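Local coordinates for protein cytochrome c-555 (Chlorobium tepidum, PDB 4J20) that carries electrons through a single heme c of low redox potential, although its role in green bacterial photosynthesis is not established, at residues Thr2-Tyr12 with Gln75-Met83. The protein carries 2 engineered substitutions. Numbering follows the deposited sequence.
Sequences TYDAAAGKATY and QVGNAVAYM. Engineered in segment 2-12: T2 (natural residue Ala). With HEB (heme b/c), chain I.
G8 and A79 meet where the N-terminal and C-terminal helices of the class I cytochrome c fold cross; the axes of segments 5-12 and 75-83 approach to 6.9 Å, with a signed crossing angle of -102°. Lacking a side chain, G8 lets the backbones close in: its CA lies 3.5 Å from N78 O in a nearly straight CA-H...O contact, and the two CA atoms of G8 and A79 are 4.0 Å apart.

The polar link sits at the start of helix 5-15. With CG turned anti to its carbonyl carbon, N78 brings OD1 within 2.8 Å of D4 N; the bond is straight at hydrogen (169°), but the donor stands above the amide plane. D4 is itself the N-cap, its OD1 accepting from A7 N, so one residue is gripped through its backbone N-H while its carboxylate caps the helix.

At the other end Y82 is a knob among A5, G8, K9 and Y12. K9 runs alongside it, CG over one ring face, before NZ reaches a salt bridge with D13. The Y12 and Y82 side chains cross at about a right angle, their rings inclined at 44°, with Y12 CD2 3.6 Å from Y82 CE2; Y12 also reaches toward C16, a predicted covalent heme attachment, and H20, a predicted axial ligand.

A81 CB packs on Y3 CB and A5 CB, while T11 lays OG1 against Q75 CB and its CG2 against A79 CB. On the heme side, V76, A79, V80 and M83 line the pocket. M83 links ring and cofactor: its CG lies 3.4 Å from Y12 CD1, and its CE ends 3.6 Å from heme CHB.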
loop_
_atom_site.group_PDB
_atom_site.type_symbol
_atom_site.label_atom_id
_atom_site.label_comp_id
_atom_site.label_asym_id
_atom_site.label_seq_id
_atom_site.Cartn_x
_atom_site.Cartn_y
_atom_site.Cartn_z
ATOM N N THR A 2 -5.641 15.547 -3.041
ATOM C CA THR A 2 -4.201 15.172 -3.083
ATOM C C THR A 2 -3.794 14.299 -1.897
ATOM O O THR A 2 -4.333 14.435 -0.787
ATOM C CB THR A 2 -3.318 16.377 -3.124
ATOM O OG1 THR A 2 -3.685 17.276 -2.060
ATOM C CG2 THR A 2 -3.484 17.128 -4.470
ATOM N N TYR A 3 -2.808 13.435 -2.101
ATOM C CA TYR A 3 -2.433 12.487 -1.050
ATOM C C TYR A 3 -1.824 13.204 0.157
ATOM O O TYR A 3 -1.147 14.212 0.035
ATOM C CB TYR A 3 -1.427 11.500 -1.593
ATOM C CG TYR A 3 -1.985 10.701 -2.724
ATOM C CD1 TYR A 3 -3.097 9.912 -2.540
ATOM C CD2 TYR A 3 -1.433 10.792 -4.010
ATOM C CE1 TYR A 3 -3.665 9.236 -3.590
ATOM C CE2 TYR A 3 -1.993 10.095 -5.090
ATOM C CZ TYR A 3 -3.110 9.337 -4.868
ATOM O OH TYR A 3 -3.671 8.625 -5.897
ATOM N N ASP A 4 -2.066 12.632 1.334
ATOM C CA ASP A 4 -1.509 13.126 2.571
ATOM C C ASP A 4 -0.765 11.951 3.206
ATOM O O ASP A 4 -1.339 11.164 3.971
ATOM C CB ASP A 4 -2.645 13.632 3.476
ATOM C CG ASP A 4 -2.153 14.272 4.744
ATOM O OD1 ASP A 4 -0.983 14.071 5.154
ATOM O OD2 ASP A 4 -2.983 14.963 5.378
ATOM N N ALA A 5 0.501 11.771 2.832
ATOM C CA ALA A 5 1.279 10.646 3.303
ATOM C C ALA A 5 1.507 10.691 4.811
ATOM O O ALA A 5 1.543 9.624 5.442
ATOM C CB ALA A 5 2.631 10.609 2.608
ATOM N N ALA A 6 1.586 11.876 5.396
ATOM C CA ALA A 6 1.767 11.964 6.834
ATOM C C ALA A 6 0.525 11.447 7.573
ATOM O O ALA A 6 0.647 10.653 8.512
ATOM C CB ALA A 6 2.118 13.370 7.270
ATOM N N ALA A 7 -0.669 11.875 7.147
ATOM C CA ALA A 7 -1.900 11.316 7.733
ATOM C C ALA A 7 -1.980 9.839 7.375
ATOM O O ALA A 7 -2.436 9.012 8.206
ATOM C CB ALA A 7 -3.060 12.001 7.191
ATOM N N GLY A 8 -1.454 9.450 6.211
ATOM C CA GLY A 8 -1.456 8.062 5.782
ATOM C C GLY A 8 -0.688 7.162 6.709
ATOM O O GLY A 8 -1.021 5.951 6.786
ATOM N N LYS A 9 0.320 7.653 7.408
ATOM C CA LYS A 9 1.108 6.789 8.278
ATOM C C LYS A 9 0.268 6.192 9.378
ATOM O O LYS A 9 0.505 5.030 9.743
ATOM C CB LYS A 9 2.255 7.554 8.893
ATOM C CG LYS A 9 3.217 6.617 9.642
ATOM C CD LYS A 9 4.415 7.356 10.170
ATOM C CE LYS A 9 5.282 6.456 11.065
ATOM N NZ LYS A 9 4.604 6.265 12.367
ATOM N N ALA A 10 -0.750 6.897 9.854
ATOM C CA ALA A 10 -1.574 6.317 10.902
ATOM C C ALA A 10 -2.294 5.078 10.371
ATOM O O ALA A 10 -2.391 4.043 11.078
ATOM C CB ALA A 10 -2.602 7.336 11.440
ATOM N N THR A 11 -2.819 5.149 9.144
ATOM C CA THR A 11 -3.509 4.006 8.559
ATOM C C THR A 11 -2.507 2.905 8.261
ATOM O O THR A 11 -2.764 1.736 8.518
ATOM C CB THR A 11 -4.299 4.405 7.317
ATOM O OG1 THR A 11 -5.384 5.243 7.728
ATOM C CG2 THR A 11 -4.884 3.221 6.621
ATOM N N TYR A 12 -1.353 3.281 7.726
ATOM C CA TYR A 12 -0.343 2.289 7.395
ATOM C C TYR A 12 0.031 1.514 8.659
ATOM O O TYR A 12 0.071 0.260 8.651
ATOM C CB TYR A 12 0.917 2.970 6.835
ATOM C CG TYR A 12 2.038 1.970 6.671
ATOM C CD1 TYR A 12 2.003 1.048 5.626
ATOM C CD2 TYR A 12 3.069 1.870 7.584
ATOM C CE1 TYR A 12 2.978 0.051 5.500
ATOM C CE2 TYR A 12 4.032 0.862 7.461
ATOM C CZ TYR A 12 3.950 -0.030 6.423
ATOM O OH TYR A 12 4.895 -1.043 6.285
ATOM N N GLN A 75 -8.110 7.169 3.134
ATOM C CA GLN A 75 -7.144 6.613 4.094
ATOM C C GLN A 75 -6.244 5.609 3.427
ATOM O O GLN A 75 -5.008 5.586 3.646
ATOM C CB GLN A 75 -7.833 5.984 5.286
ATOM C CG GLN A 75 -8.482 7.027 6.176
ATOM C CD GLN A 75 -9.569 6.490 7.122
ATOM O OE1 GLN A 75 -10.084 5.395 6.980
ATOM N NE2 GLN A 75 -10.000 7.348 8.058
ATOM N N VAL A 76 -6.821 4.739 2.615
ATOM C CA VAL A 76 -6.018 3.751 1.912
ATOM C C VAL A 76 -5.044 4.401 0.943
ATOM O O VAL A 76 -3.841 4.075 0.947
ATOM C CB VAL A 76 -6.913 2.732 1.166
ATOM C CG1 VAL A 76 -6.070 1.781 0.269
ATOM C CG2 VAL A 76 -7.727 1.918 2.143
ATOM N N GLY A 77 -5.488 5.388 0.205
ATOM C CA GLY A 77 -4.593 6.014 -0.721
ATOM C C GLY A 77 -3.493 6.808 -0.010
ATOM O O GLY A 77 -2.349 6.878 -0.471
ATOM N N ASN A 78 -3.812 7.425 1.131
ATOM C CA ASN A 78 -2.807 8.127 1.911
ATOM C C ASN A 78 -1.753 7.163 2.437
ATOM O O ASN A 78 -0.554 7.475 2.467
ATOM C CB ASN A 78 -3.416 8.948 3.052
ATOM C CG ASN A 78 -4.182 10.143 2.551
ATOM O OD1 ASN A 78 -3.978 10.604 1.438
ATOM N ND2 ASN A 78 -5.070 10.660 3.376
ATOM N N ALA A 79 -2.197 5.971 2.862
ATOM C CA ALA A 79 -1.262 4.926 3.284
ATOM C C ALA A 79 -0.372 4.481 2.123
ATOM O O ALA A 79 0.844 4.279 2.315
ATOM C CB ALA A 79 -2.009 3.758 3.873
ATOM N N VAL A 80 -0.933 4.351 0.917
ATOM C CA VAL A 80 -0.112 4.001 -0.240
ATOM C C VAL A 80 0.938 5.076 -0.455
ATOM O O VAL A 80 2.116 4.792 -0.717
ATOM C CB VAL A 80 -0.991 3.810 -1.520
ATOM C CG1 VAL A 80 -0.095 3.590 -2.742
ATOM C CG2 VAL A 80 -1.978 2.645 -1.366
ATOM N N ALA A 81 0.551 6.348 -0.344
ATOM C CA ALA A 81 1.488 7.460 -0.537
ATOM C C ALA A 81 2.626 7.376 0.454
ATOM O O ALA A 81 3.780 7.612 0.104
ATOM C CB ALA A 81 0.763 8.800 -0.430
ATOM N N TYR A 82 2.291 7.040 1.705
ATOM C CA TYR A 82 3.333 6.850 2.686
ATOM C C TYR A 82 4.288 5.722 2.296
ATOM O O TYR A 82 5.510 5.877 2.310
ATOM C CB TYR A 82 2.707 6.569 4.056
ATOM C CG TYR A 82 3.741 6.285 5.099
ATOM C CD1 TYR A 82 4.531 7.301 5.613
ATOM C CD2 TYR A 82 3.987 4.991 5.511
ATOM C CE1 TYR A 82 5.521 7.030 6.537
ATOM C CE2 TYR A 82 5.034 4.714 6.438
ATOM C CZ TYR A 82 5.746 5.748 6.944
ATOM O OH TYR A 82 6.742 5.481 7.888
ATOM N N MET A 83 3.723 4.579 1.931
ATOM C CA MET A 83 4.536 3.408 1.543
ATOM C C MET A 83 5.454 3.737 0.361
ATOM O O MET A 83 6.657 3.402 0.381
ATOM C CB MET A 83 3.624 2.272 1.161
ATOM C CG MET A 83 2.818 1.754 2.354
ATOM S SD MET A 83 1.436 0.659 1.933
ATOM C CE MET A 83 2.337 -0.771 1.361
HETATM FE FE HEB I . -0.820 -4.673 0.516
HETATM C CHA HEB I . 0.545 -5.278 -2.536
HETATM C CHB HEB I . -0.917 -1.318 -0.191
HETATM C CHC HEB I . -2.344 -4.076 3.489
HETATM C CHD HEB I . -0.474 -7.956 1.350
HETATM N NA HEB I . -0.313 -3.530 -1.062
HETATM C C1A HEB I . 0.284 -3.966 -2.247
HETATM C C2A HEB I . 0.552 -2.817 -3.068
HETATM C C3A HEB I . 0.170 -1.736 -2.398
HETATM C C4A HEB I . -0.373 -2.161 -1.146
HETATM C CMA HEB I . 0.252 -0.284 -2.845
HETATM C CAA HEB I . 1.224 -2.898 -4.439
HETATM C CBA HEB I . 0.201 -2.749 -5.569
HETATM C CGA HEB I . 0.772 -2.909 -6.957
HETATM O O1A HEB I . 1.969 -3.280 -7.134
HETATM O O2A HEB I . -0.030 -2.708 -7.904
HETATM N NB HEB I . -1.484 -3.031 1.471
HETATM C C1B HEB I . -1.473 -1.721 0.998
HETATM C C2B HEB I . -2.158 -0.863 1.918
HETATM C C3B HEB I . -2.538 -1.622 2.960
HETATM C C4B HEB I . -2.147 -2.988 2.699
HETATM C CMB HEB I . -2.262 0.626 1.701
HETATM C CAB HEB I . -3.272 -1.237 4.221
HETATM C CBB HEB I . -4.567 -0.456 3.953
HETATM N NC HEB I . -1.268 -5.798 2.101
HETATM C C1C HEB I . -1.934 -5.364 3.236
HETATM C C2C HEB I . -2.131 -6.471 4.139
HETATM C C3C HEB I . -1.554 -7.536 3.570
HETATM C C4C HEB I . -1.063 -7.157 2.291
HETATM C CMC HEB I . -2.747 -6.311 5.528
HETATM C CAC HEB I . -1.396 -8.946 4.132
HETATM C CBC HEB I . -2.680 -9.672 4.530
HETATM N ND HEB I . -0.110 -6.304 -0.427
HETATM C C1D HEB I . -0.065 -7.590 0.096
HETATM C C2D HEB I . 0.536 -8.484 -0.832
HETATM C C3D HEB I . 0.844 -7.687 -1.998
HETATM C C4D HEB I . 0.425 -6.348 -1.687
HETATM C CMD HEB I . 0.792 -9.963 -0.686
HETATM C CAD HEB I . 1.513 -8.149 -3.282
HETATM C CBD HEB I . 0.532 -8.745 -4.318
HETATM C CGD HEB I . 1.249 -9.142 -5.549
HETATM O O1D HEB I . 1.809 -8.253 -6.210
HETATM O O2D HEB I . 1.325 -10.306 -5.858
#